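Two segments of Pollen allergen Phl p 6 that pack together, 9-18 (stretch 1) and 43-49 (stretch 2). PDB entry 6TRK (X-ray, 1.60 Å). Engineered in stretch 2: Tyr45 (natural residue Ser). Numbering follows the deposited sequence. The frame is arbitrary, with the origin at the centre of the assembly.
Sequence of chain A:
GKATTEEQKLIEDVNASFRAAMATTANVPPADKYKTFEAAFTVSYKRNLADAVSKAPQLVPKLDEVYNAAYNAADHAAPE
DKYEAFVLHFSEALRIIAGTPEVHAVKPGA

Stretch 1, residues 9-18: KLIEDVNASF
Stretch 2 43-49: VSYKRNL

The most unusual feature of this contact is how much of it rests on one polar side chain, Asn48, whose amide nitrogen serves both a direct hydrogen bond and a water bridge between two helices. Residues 9-18 and 43-49 are helical throughout, with phi near -65° and psi near -40°, and each helix continues beyond its stretch. They run antiparallel, at 173°, with axes 9.3 Å apart at closest approach. The register is set by two pairs, Val14 CA with Asn48 CA at 6.2 Å and Ser17 CA with Ser44 CA at 6.1 Å; a three-residue step in one helix thus answers a four-residue step in the other.

Asn48 (chi1 m, -72°; chi2 -38°) points toward stretch 1. Asn48 ND2 donates to Ser17 OG at 3.0 Å, with an N-H...O angle of 154°. A primary amide suits this place because it carries two N-H groups: Asn48 ND2 also donates to water 1 at 3.1 Å, and that water donates to Val14 O at 3.0 Å. Val14 O is thereby reached through solvent while still accepting from Phe18 N at 2.9 Å.

Small serines suit the close approach at the other register point. Ser17 (m) and Ser44 (p) both point toward the opposing helix, with Ser17 CB 3.6 Å from Ser44 OG. Water 2 links Ser44 OG, at 2.7 Å, to Ser17 O, at 2.8 Å, donating to the latter.

Apolar Val14 and Leu10 suit their buried positions beside this polar seam. Val14 (t) points sideways, its CG2 lying 3.9 Å from Asn48 CB, while its CG1 meets the ring edge of the engineered Tyr45 (t, chi2 78°) at CD1, 4.4 Å away. Leu10 (m, t) also starts sideways, but its end comes nearer, bringing CD2 within 4.3 Å of Asn48 O. The contact buries just 280 Å².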

ATOM      1  N   LYS A   9       4.303   5.768 -12.702  1.00 21.37           N
ATOM      2  CA  LYS A   9       5.033   6.591 -11.750  1.00 20.87           C
ATOM      3  C   LYS A   9       4.303   6.696 -10.414  1.00 20.43           C
ATOM      4  O   LYS A   9       4.923   6.635  -9.352  1.00 22.34           O
ATOM      5  CB  LYS A   9       5.242   8.003 -12.305  1.00 33.53           C
ATOM      6  CG  LYS A   9       6.338   8.145 -13.334  1.00 60.98           C
ATOM      7  N   LEU A  10       2.990   6.898 -10.453  1.00 18.75           N
ATOM      8  CA  LEU A  10       2.234   6.993  -9.204  1.00 18.09           C
ATOM      9  C   LEU A  10       2.251   5.670  -8.450  1.00 18.40           C
ATOM     10  O   LEU A  10       2.410   5.651  -7.217  1.00 16.42           O
ATOM     11  CB  LEU A  10       0.802   7.451  -9.491  1.00 17.38           C
ATOM     12  CG  LEU A  10       0.657   8.895  -9.997  1.00 19.91           C
ATOM     13  CD1 LEU A  10      -0.663   9.138 -10.686  1.00 20.90           C
ATOM     14  CD2 LEU A  10       0.818   9.874  -8.849  1.00 29.40           C
ATOM     15  N   ILE A  11       2.098   4.546  -9.162  1.00 17.49           N
ATOM     16  CA  ILE A  11       2.166   3.239  -8.493  1.00 15.04           C
ATOM     17  C   ILE A  11       3.523   3.060  -7.835  1.00 17.90           C
ATOM     18  O   ILE A  11       3.619   2.592  -6.695  1.00 16.59           O
ATOM     19  CB  ILE A  11       1.841   2.115  -9.497  1.00 16.33           C
ATOM     20  CG1 ILE A  11       0.350   2.161  -9.803  1.00 16.52           C
ATOM     21  CG2 ILE A  11       2.207   0.765  -8.954  1.00 19.66           C
ATOM     22  CD1 ILE A  11      -0.001   1.354 -11.068  1.00 19.76           C
ATOM     23  N   GLU A  12       4.589   3.484  -8.513  1.00 16.05           N
ATOM     24  CA  GLU A  12       5.914   3.394  -7.914  1.00 13.85           C
ATOM     25  C   GLU A  12       6.039   4.275  -6.667  1.00 15.72           C
ATOM     26  O   GLU A  12       6.622   3.848  -5.667  1.00 17.44           O
ATOM     27  CB  GLU A  12       6.976   3.764  -8.949  1.00 19.79           C
ATOM     28  CG  GLU A  12       8.393   3.866  -8.359  1.00 30.79           C
ATOM     29  CD  GLU A  12       8.809   2.613  -7.602  1.00 45.91           C
ATOM     30  OE1 GLU A  12       9.608   2.737  -6.638  1.00 35.01           O
ATOM     31  OE2 GLU A  12       8.347   1.504  -7.965  1.00 38.39           O
ATOM     32  N   ASP A  13       5.519   5.504  -6.711  1.00 15.56           N
ATOM     33  CA  ASP A  13       5.575   6.375  -5.531  1.00 15.43           C
ATOM     34  C   ASP A  13       4.762   5.810  -4.373  1.00 14.74           C
ATOM     35  O   ASP A  13       5.179   5.894  -3.209  1.00 13.72           O
ATOM     36  CB  ASP A  13       5.072   7.770  -5.878  1.00 16.66           C
ATOM     37  CG  ASP A  13       6.118   8.611  -6.612  1.00 39.59           C
ATOM     38  OD1 ASP A  13       7.315   8.441  -6.318  1.00 44.26           O
ATOM     39  OD2 ASP A  13       5.740   9.444  -7.455  1.00 36.79           O
ATOM     40  N   VAL A  14       3.597   5.238  -4.663  1.00 17.06           N
ATOM     41  CA  VAL A  14       2.811   4.602  -3.596  1.00 11.97           C
ATOM     42  C   VAL A  14       3.593   3.478  -2.942  1.00 13.02           C
ATOM     43  O   VAL A  14       3.621   3.339  -1.712  1.00 12.56           O
ATOM     44  CB  VAL A  14       1.467   4.079  -4.185  1.00 14.00           C
ATOM     45  CG1 VAL A  14       0.750   3.167  -3.188  1.00 15.11           C
ATOM     46  CG2 VAL A  14       0.552   5.205  -4.574  1.00 15.92           C
ATOM     47  N   ASN A  15       4.276   2.664  -3.749  1.00 12.47           N
ATOM     48  CA  ASN A  15       5.039   1.548  -3.197  1.00 11.22           C
ATOM     49  C   ASN A  15       6.219   2.021  -2.358  1.00 13.12           C
ATOM     50  O   ASN A  15       6.464   1.484  -1.278  1.00 13.57           O
ATOM     51  CB  ASN A  15       5.478   0.647  -4.356  1.00 14.95           C
ATOM     52  CG  ASN A  15       5.642  -0.782  -3.935  1.00 23.23           C
ATOM     53  OD1 ASN A  15       5.467  -1.151  -2.761  1.00 23.87           O
ATOM     54  ND2 ASN A  15       5.946  -1.631  -4.907  1.00 35.38           N
ATOM     55  N   ALA A  16       6.918   3.045  -2.807  1.00 14.16           N
ATOM     56  CA  ALA A  16       8.056   3.558  -2.060  1.00 16.89           C
ATOM     57  C   ALA A  16       7.624   4.132  -0.713  1.00 15.20           C
ATOM     58  O   ALA A  16       8.293   3.906   0.298  1.00 14.05           O
ATOM     59  CB  ALA A  16       8.791   4.609  -2.905  1.00 17.83           C
ATOM     60  N   SER A  17       6.510   4.873  -0.686  1.00 14.89           N
ATOM     61  CA  SER A  17       6.007   5.394   0.597  1.00 12.14           C
ATOM     62  C   SER A  17       5.552   4.271   1.518  1.00 12.78           C
ATOM     63  O   SER A  17       5.753   4.328   2.742  1.00 13.56           O
ATOM     64  CB  SER A  17       4.858   6.348   0.339  1.00 13.57           C
ATOM     65  OG  SER A  17       5.277   7.499  -0.336  1.00 14.76           O
ATOM     66  N   PHE A  18       4.896   3.242   0.936  1.00 12.54           N
ATOM     67  CA  PHE A  18       4.513   2.062   1.708  1.00 13.40           C
ATOM     68  C   PHE A  18       5.736   1.381   2.330  1.00 11.97           C
ATOM     69  O   PHE A  18       5.723   1.026   3.507  1.00 12.67           O
ATOM     70  CB  PHE A  18       3.703   1.137   0.767  1.00 11.08           C
ATOM     71  CG  PHE A  18       3.494  -0.255   1.275  1.00 13.27           C
ATOM     72  CD1 PHE A  18       2.695  -0.517   2.368  1.00 12.61           C
ATOM     73  CD2 PHE A  18       4.043  -1.342   0.574  1.00 17.13           C
ATOM     74  CE1 PHE A  18       2.466  -1.847   2.779  1.00 12.79           C
ATOM     75  CE2 PHE A  18       3.828  -2.665   0.986  1.00 16.03           C
ATOM     76  CZ  PHE A  18       3.035  -2.918   2.081  1.00 15.63           C
ATOM     77  N   VAL A  43      -0.167   9.351   6.300  1.00 14.01           N
ATOM     78  CA  VAL A  43       0.354  10.662   5.889  1.00 17.26           C
ATOM     79  C   VAL A  43       0.844  10.619   4.448  1.00 17.86           C
ATOM     80  O   VAL A  43       0.479  11.452   3.624  1.00 17.12           O
ATOM     81  CB  VAL A  43       1.497  11.103   6.833  1.00 16.72           C
ATOM     82  CG1 VAL A  43       2.209  12.342   6.264  1.00 21.82           C
ATOM     83  CG2 VAL A  43       0.976  11.376   8.241  1.00 23.78           C
ATOM     84  N   SER A  44       1.733   9.675   4.138  1.00 15.07           N
ATOM     85  CA  SER A  44       2.321   9.686   2.808  1.00 13.37           C
ATOM     86  C   SER A  44       1.359   9.178   1.736  1.00 17.98           C
ATOM     87  O   SER A  44       1.374   9.694   0.609  1.00 16.56           O
ATOM     88  CB  SER A  44       3.600   8.848   2.824  1.00 13.49           C
ATOM     89  OG  SER A  44       3.355   7.545   3.325  1.00 14.14           O
ATOM     90  N   TYR A  45       0.487   8.213   2.079  1.00 13.34           N
ATOM     91  CA  TYR A  45      -0.463   7.707   1.102  1.00 16.60           C
ATOM     92  C   TYR A  45      -1.426   8.802   0.664  1.00 17.12           C
ATOM     93  O   TYR A  45      -1.719   8.932  -0.526  1.00 16.94           O
ATOM     94  CB  TYR A  45      -1.255   6.512   1.656  1.00 14.73           C
ATOM     95  CG  TYR A  45      -2.318   6.033   0.673  1.00 13.28           C
ATOM     96  CD1 TYR A  45      -1.978   5.240  -0.431  1.00 13.68           C
ATOM     97  CD2 TYR A  45      -3.633   6.383   0.831  1.00 19.46           C
ATOM     98  CE1 TYR A  45      -2.929   4.817  -1.321  1.00 15.12           C
ATOM     99  CE2 TYR A  45      -4.586   5.951  -0.072  1.00 19.37           C
ATOM    100  CZ  TYR A  45      -4.222   5.152  -1.126  1.00 19.49           C
ATOM    101  OH  TYR A  45      -5.189   4.738  -2.030  1.00 18.83           O
ATOM    102  N   LYS A  46      -1.925   9.601   1.622  1.00 16.62           N
ATOM    103  CA  LYS A  46      -2.851  10.683   1.268  1.00 20.40           C
ATOM    104  C   LYS A  46      -2.206  11.682   0.314  1.00 18.88           C
ATOM    105  O   LYS A  46      -2.859  12.165  -0.627  1.00 17.36           O
ATOM    106  CB  LYS A  46      -3.374  11.345   2.553  1.00 23.86           C
ATOM    107  CG  LYS A  46      -4.377  10.443   3.273  1.00 29.77           C
ATOM    108  CD  LYS A  46      -5.092  11.163   4.426  1.00 34.97           C
ATOM    109  CE  LYS A  46      -6.252  10.318   4.962  1.00 67.79           C
ATOM    110  N   ARG A  47      -0.914  11.947   0.479  1.00 17.81           N
ATOM    111  CA  ARG A  47      -0.252  12.841  -0.467  1.00 16.21           C
ATOM    112  C   ARG A  47      -0.169  12.188  -1.846  1.00 17.37           C
ATOM    113  O   ARG A  47      -0.427  12.854  -2.854  1.00 18.57           O
ATOM    114  CB  ARG A  47       1.131  13.223   0.045  1.00 16.04           C
ATOM    115  CG  ARG A  47       1.090  14.083   1.296  1.00 17.58           C
ATOM    116  CD  ARG A  47       2.510  14.228   1.904  1.00 19.46           C
ATOM    117  NE  ARG A  47       2.488  14.925   3.172  1.00 20.65           N
ATOM    118  CZ  ARG A  47       3.422  14.803   4.120  1.00 22.48           C
ATOM    119  NH1 ARG A  47       4.456  14.008   3.928  1.00 28.42           N
ATOM    120  NH2 ARG A  47       3.290  15.494   5.241  1.00 23.86           N
ATOM    121  N   ASN A  48       0.159  10.883  -1.903  1.00 15.82           N
ATOM    122  CA  ASN A  48       0.233  10.206  -3.193  1.00 15.71           C
ATOM    123  C   ASN A  48      -1.133  10.136  -3.870  1.00 16.93           C
ATOM    124  O   ASN A  48      -1.231  10.289  -5.091  1.00 16.89           O
ATOM    125  CB  ASN A  48       0.813   8.790  -3.028  1.00 16.75           C
ATOM    126  CG  ASN A  48       2.309   8.797  -2.709  1.00 19.81           C
ATOM    127  OD1 ASN A  48       3.069   9.609  -3.243  1.00 26.03           O
ATOM    128  ND2 ASN A  48       2.729   7.879  -1.852  1.00 16.10           N
ATOM    129  N   LEU A  49      -2.191   9.893  -3.094  1.00 15.19           N
ATOM    130  CA  LEU A  49      -3.530   9.813  -3.653  1.00 15.15           C
ATOM    131  C   LEU A  49      -3.966  11.150  -4.238  1.00 17.28           C
ATOM    132  O   LEU A  49      -4.564  11.195  -5.317  1.00 20.61           O
ATOM    133  CB  LEU A  49      -4.497   9.326  -2.579  1.00 20.19           C
ATOM    134  CG  LEU A  49      -5.907   8.971  -3.032  1.00 23.84           C
ATOM    135  CD1 LEU A  49      -5.968   7.741  -3.927  1.00 28.68           C
ATOM    136  CD2 LEU A  49      -6.753   8.769  -1.775  1.00 26.99           C
TER
HETATM  137  O   HOH W   1       1.735   5.272  -0.411  1.00 16.31           O
HETATM  138  O   HOH W   2       5.639   6.566   4.409  1.00 15.50           O